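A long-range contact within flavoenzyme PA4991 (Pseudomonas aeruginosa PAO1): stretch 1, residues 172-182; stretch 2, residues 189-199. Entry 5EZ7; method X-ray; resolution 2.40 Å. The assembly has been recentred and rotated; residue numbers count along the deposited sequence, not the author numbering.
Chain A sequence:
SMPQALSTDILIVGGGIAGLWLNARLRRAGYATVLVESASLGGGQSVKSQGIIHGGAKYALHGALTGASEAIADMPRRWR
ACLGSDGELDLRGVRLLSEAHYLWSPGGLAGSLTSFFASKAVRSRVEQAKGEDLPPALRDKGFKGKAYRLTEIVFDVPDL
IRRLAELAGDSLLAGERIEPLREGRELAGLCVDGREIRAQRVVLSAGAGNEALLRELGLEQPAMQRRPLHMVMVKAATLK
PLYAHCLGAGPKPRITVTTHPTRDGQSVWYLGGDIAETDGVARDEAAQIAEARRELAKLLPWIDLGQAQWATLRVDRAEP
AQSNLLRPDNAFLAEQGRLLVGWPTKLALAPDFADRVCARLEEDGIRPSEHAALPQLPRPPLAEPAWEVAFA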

# COMPACT_ATOMS: atom_id res chain seq x y z
N LEU A 172 -13.50 -10.33 -8.34
CA LEU A 172 -13.74 -9.52 -7.16
C LEU A 172 -15.06 -9.79 -6.45
O LEU A 172 -16.13 -9.68 -7.05
CB LEU A 172 -13.70 -8.05 -7.52
CG LEU A 172 -12.39 -7.52 -8.04
CD1 LEU A 172 -12.60 -6.05 -8.38
CD2 LEU A 172 -11.27 -7.72 -7.04
N LEU A 173 -14.97 -10.06 -5.15
CA LEU A 173 -16.13 -10.36 -4.36
C LEU A 173 -16.18 -9.57 -3.05
O LEU A 173 -15.31 -9.70 -2.18
CB LEU A 173 -16.15 -11.86 -4.05
CG LEU A 173 -17.27 -12.32 -3.10
CD1 LEU A 173 -18.67 -12.10 -3.64
CD2 LEU A 173 -17.03 -13.78 -2.82
N ALA A 174 -17.24 -8.77 -2.91
CA ALA A 174 -17.65 -8.24 -1.61
C ALA A 174 -18.17 -9.37 -0.72
O ALA A 174 -19.20 -9.94 -1.02
CB ALA A 174 -18.73 -7.15 -1.77
N GLY A 175 -17.48 -9.62 0.37
CA GLY A 175 -17.94 -10.55 1.39
C GLY A 175 -17.53 -10.10 2.78
O GLY A 175 -16.40 -9.72 3.01
N GLU A 176 -18.47 -10.15 3.70
CA GLU A 176 -18.30 -9.61 5.02
C GLU A 176 -17.91 -10.67 6.04
O GLU A 176 -16.99 -10.47 6.81
CB GLU A 176 -19.57 -8.88 5.48
CG GLU A 176 -19.70 -7.47 4.91
CD GLU A 176 -20.88 -6.68 5.48
OE1 GLU A 176 -21.68 -7.25 6.28
OE2 GLU A 176 -21.02 -5.48 5.12
N ARG A 177 -18.60 -11.79 6.04
CA ARG A 177 -18.45 -12.78 7.09
C ARG A 177 -17.82 -14.07 6.55
O ARG A 177 -18.37 -14.71 5.65
CB ARG A 177 -19.83 -13.04 7.66
CG ARG A 177 -19.83 -13.84 8.94
CD ARG A 177 -21.25 -14.33 9.23
NE ARG A 177 -21.29 -15.74 9.62
CZ ARG A 177 -22.36 -16.36 10.10
NH1 ARG A 177 -23.52 -15.72 10.27
NH2 ARG A 177 -22.28 -17.65 10.43
N ILE A 178 -16.69 -14.46 7.14
CA ILE A 178 -15.92 -15.62 6.66
C ILE A 178 -15.76 -16.75 7.66
O ILE A 178 -15.32 -16.53 8.79
CB ILE A 178 -14.52 -15.18 6.20
CG1 ILE A 178 -14.66 -14.31 4.97
CG2 ILE A 178 -13.67 -16.40 5.87
CD1 ILE A 178 -13.43 -13.53 4.59
N GLU A 179 -16.09 -17.97 7.24
CA GLU A 179 -15.83 -19.16 8.05
C GLU A 179 -14.92 -20.14 7.31
O GLU A 179 -14.88 -20.13 6.09
CB GLU A 179 -17.13 -19.89 8.42
CG GLU A 179 -18.08 -19.11 9.32
CD GLU A 179 -19.26 -18.53 8.55
OE1 GLU A 179 -20.23 -19.28 8.30
OE2 GLU A 179 -19.21 -17.32 8.19
N PRO A 180 -14.20 -20.99 8.04
CA PRO A 180 -13.41 -22.01 7.36
C PRO A 180 -14.28 -23.14 6.77
O PRO A 180 -15.31 -23.47 7.28
CB PRO A 180 -12.49 -22.56 8.45
CG PRO A 180 -13.14 -22.22 9.76
CD PRO A 180 -14.15 -21.13 9.51
N LEU A 181 -13.82 -23.67 5.65
CA LEU A 181 -14.46 -24.80 5.01
C LEU A 181 -13.43 -25.89 5.13
O LEU A 181 -12.36 -25.79 4.52
CB LEU A 181 -14.72 -24.40 3.57
CG LEU A 181 -15.49 -25.29 2.66
CD1 LEU A 181 -16.88 -25.47 3.25
CD2 LEU A 181 -15.53 -24.61 1.29
N ARG A 182 -13.70 -26.87 5.99
CA ARG A 182 -12.77 -27.95 6.29
C ARG A 182 -13.06 -29.24 5.53
O ARG A 182 -14.18 -29.46 5.10
CB ARG A 182 -12.85 -28.29 7.77
CG ARG A 182 -12.52 -27.16 8.72
CD ARG A 182 -11.03 -26.95 8.84
NE ARG A 182 -10.76 -25.87 9.80
CZ ARG A 182 -9.61 -25.20 9.91
NH1 ARG A 182 -8.56 -25.48 9.11
NH2 ARG A 182 -9.50 -24.24 10.82
N GLY A 189 -11.08 -24.30 1.64
CA GLY A 189 -11.67 -23.08 1.15
C GLY A 189 -12.27 -22.29 2.28
O GLY A 189 -11.87 -22.48 3.44
N LEU A 190 -13.20 -21.40 1.93
CA LEU A 190 -13.94 -20.63 2.89
C LEU A 190 -15.40 -20.55 2.52
O LEU A 190 -15.80 -20.81 1.38
CB LEU A 190 -13.37 -19.21 3.05
CG LEU A 190 -11.88 -19.03 3.33
CD1 LEU A 190 -11.45 -17.63 3.01
CD2 LEU A 190 -11.49 -19.37 4.77
N CYS A 191 -16.18 -20.24 3.54
CA CYS A 191 -17.60 -19.99 3.43
C CYS A 191 -17.70 -18.48 3.63
O CYS A 191 -17.31 -17.96 4.66
CB CYS A 191 -18.34 -20.79 4.50
SG CYS A 191 -20.12 -20.81 4.30
N VAL A 192 -18.17 -17.78 2.60
CA VAL A 192 -18.25 -16.32 2.61
C VAL A 192 -19.71 -15.95 2.51
O VAL A 192 -20.34 -16.24 1.51
CB VAL A 192 -17.47 -15.74 1.42
CG1 VAL A 192 -17.53 -14.22 1.42
CG2 VAL A 192 -16.03 -16.22 1.44
N ASP A 193 -20.27 -15.34 3.55
CA ASP A 193 -21.70 -15.03 3.61
C ASP A 193 -22.53 -16.23 3.23
O ASP A 193 -23.45 -16.13 2.42
CB ASP A 193 -22.03 -13.83 2.71
CG ASP A 193 -21.16 -12.60 3.02
OD1 ASP A 193 -20.73 -12.41 4.18
OD2 ASP A 193 -20.88 -11.81 2.11
N GLY A 194 -22.18 -17.38 3.79
CA GLY A 194 -22.89 -18.64 3.52
C GLY A 194 -22.63 -19.28 2.17
O GLY A 194 -23.30 -20.22 1.82
N ARG A 195 -21.66 -18.75 1.40
CA ARG A 195 -21.29 -19.28 0.09
C ARG A 195 -20.01 -20.10 0.16
O ARG A 195 -18.97 -19.61 0.57
CB ARG A 195 -21.08 -18.15 -0.91
CG ARG A 195 -20.88 -18.68 -2.31
CD ARG A 195 -20.31 -17.64 -3.23
NE ARG A 195 -21.18 -16.47 -3.36
CZ ARG A 195 -22.06 -16.23 -4.32
NH1 ARG A 195 -22.32 -17.09 -5.31
NH2 ARG A 195 -22.75 -15.10 -4.28
N GLU A 196 -20.06 -21.33 -0.32
CA GLU A 196 -18.93 -22.22 -0.19
C GLU A 196 -18.05 -22.02 -1.42
O GLU A 196 -18.55 -21.92 -2.53
CB GLU A 196 -19.38 -23.66 0.12
CG GLU A 196 -19.50 -24.64 -1.01
CD GLU A 196 -20.28 -25.91 -0.58
OE1 GLU A 196 -19.79 -26.62 0.33
OE2 GLU A 196 -21.39 -26.15 -1.13
N ILE A 197 -16.76 -21.78 -1.17
CA ILE A 197 -15.78 -21.48 -2.20
C ILE A 197 -14.57 -22.38 -2.03
O ILE A 197 -13.80 -22.18 -1.12
CB ILE A 197 -15.28 -20.02 -2.09
CG1 ILE A 197 -16.49 -19.05 -2.16
CG2 ILE A 197 -14.22 -19.73 -3.17
CD1 ILE A 197 -16.10 -17.58 -2.14
N ARG A 198 -14.38 -23.31 -2.93
CA ARG A 198 -13.32 -24.29 -2.80
C ARG A 198 -12.07 -23.80 -3.51
O ARG A 198 -12.18 -23.19 -4.57
CB ARG A 198 -13.77 -25.65 -3.37
CG ARG A 198 -14.91 -26.26 -2.56
CD ARG A 198 -15.32 -27.69 -2.96
NE ARG A 198 -15.31 -28.54 -1.75
CZ ARG A 198 -16.20 -28.47 -0.76
NH1 ARG A 198 -17.24 -27.63 -0.81
NH2 ARG A 198 -16.07 -29.26 0.31
N ALA A 199 -10.90 -24.05 -2.94
CA ALA A 199 -9.64 -23.54 -3.56
C ALA A 199 -8.43 -24.31 -3.13
O ALA A 199 -8.44 -24.84 -2.05
CB ALA A 199 -9.43 -22.08 -3.22

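Strand 178-182 lies against strand 189-192 as an antiparallel pair, their directions 140° apart and their axes approaching to 4.3 Å; together the two stretches bury 748 Å². The register is fixed by backbone hydrogen bonds. Glu-179 and Cys-191 form a reciprocal pair, Glu-179 N to Cys-191 O and Cys-191 N to Glu-179 O, both 2.9 Å with angles at hydrogen of 170° and 176°. Asp-193 N to Arg-177 O, 2.9 Å and 172°, extends the pairing toward the turn, while Leu-181 N to Gly-189 O is longer at 3.2 Å and more bent at 151°.

Stretch 2 folds back on itself through a type I' turn from Val-192 to Arg-195. The positive phi angles of Asp-193 and Gly-194 (48° and 74°) fit that turn, and glycine accommodates such a value readily. The turn leaves the Asp-193 carboxylate, chi1 -54°, reaching back to stretch 1. There Asp-193 OD1 accepts from Arg-177 N at 2.9 Å and 168°, and from Glu-176 N at 3.2 Å; a weak bond joins Glu-176 N to Asp-193 OD2 at 3.3 Å. A short acidic side chain thus engages two successive amides of the loop.

Beside these hydrogen bonds, shape dictates the residue at 175. Gly-175 CA sits 3.7 Å from Val-192 CG1 and 3.3 Å from Asp-193 OD2. An ideal CB on Gly-175 would come within 2.3 Å of Val-192 CG1, a clash. The valine methyl therefore occupies the hollow left by the missing side chain. Leu-173 points toward stretch 2, its CD2 4.3 Å from Val-192 CG1 and 4.0 Å from Ile-197 CD1. On the sheet face shared by Ile-178 and Val-192, the branched side chains pack with Ile-178 CG1 4.2 Å from Val-192 CG2, and Ile-178 CG2 reaches Leu-190 CD1 at 3.8 Å.

The face bearing Glu-179 and Cys-191 also carries Leu-181, which has the largest covered area, 132 Å². Its CD2 projects over Gly-189 toward the second strand, 3.8 Å from Ile-197 O and 4.1 Å from Glu-196 CB, and lies over one face of the Arg-198 guanidinium, 4.1 Å from NH1. Gly-189 keeps this space low: an ideal CB would be 3.3 Å from Leu-181 CD2 and only 2.0 Å from Ile-197 O, and its backbone angles, 152°/-158°, themselves call for glycine. Salt bridges within each stretch, Arg-177 NE to Glu-179 OE2 and Arg-198 NH1 to Glu-196 OE1, both 3.0 Å, pair the charges.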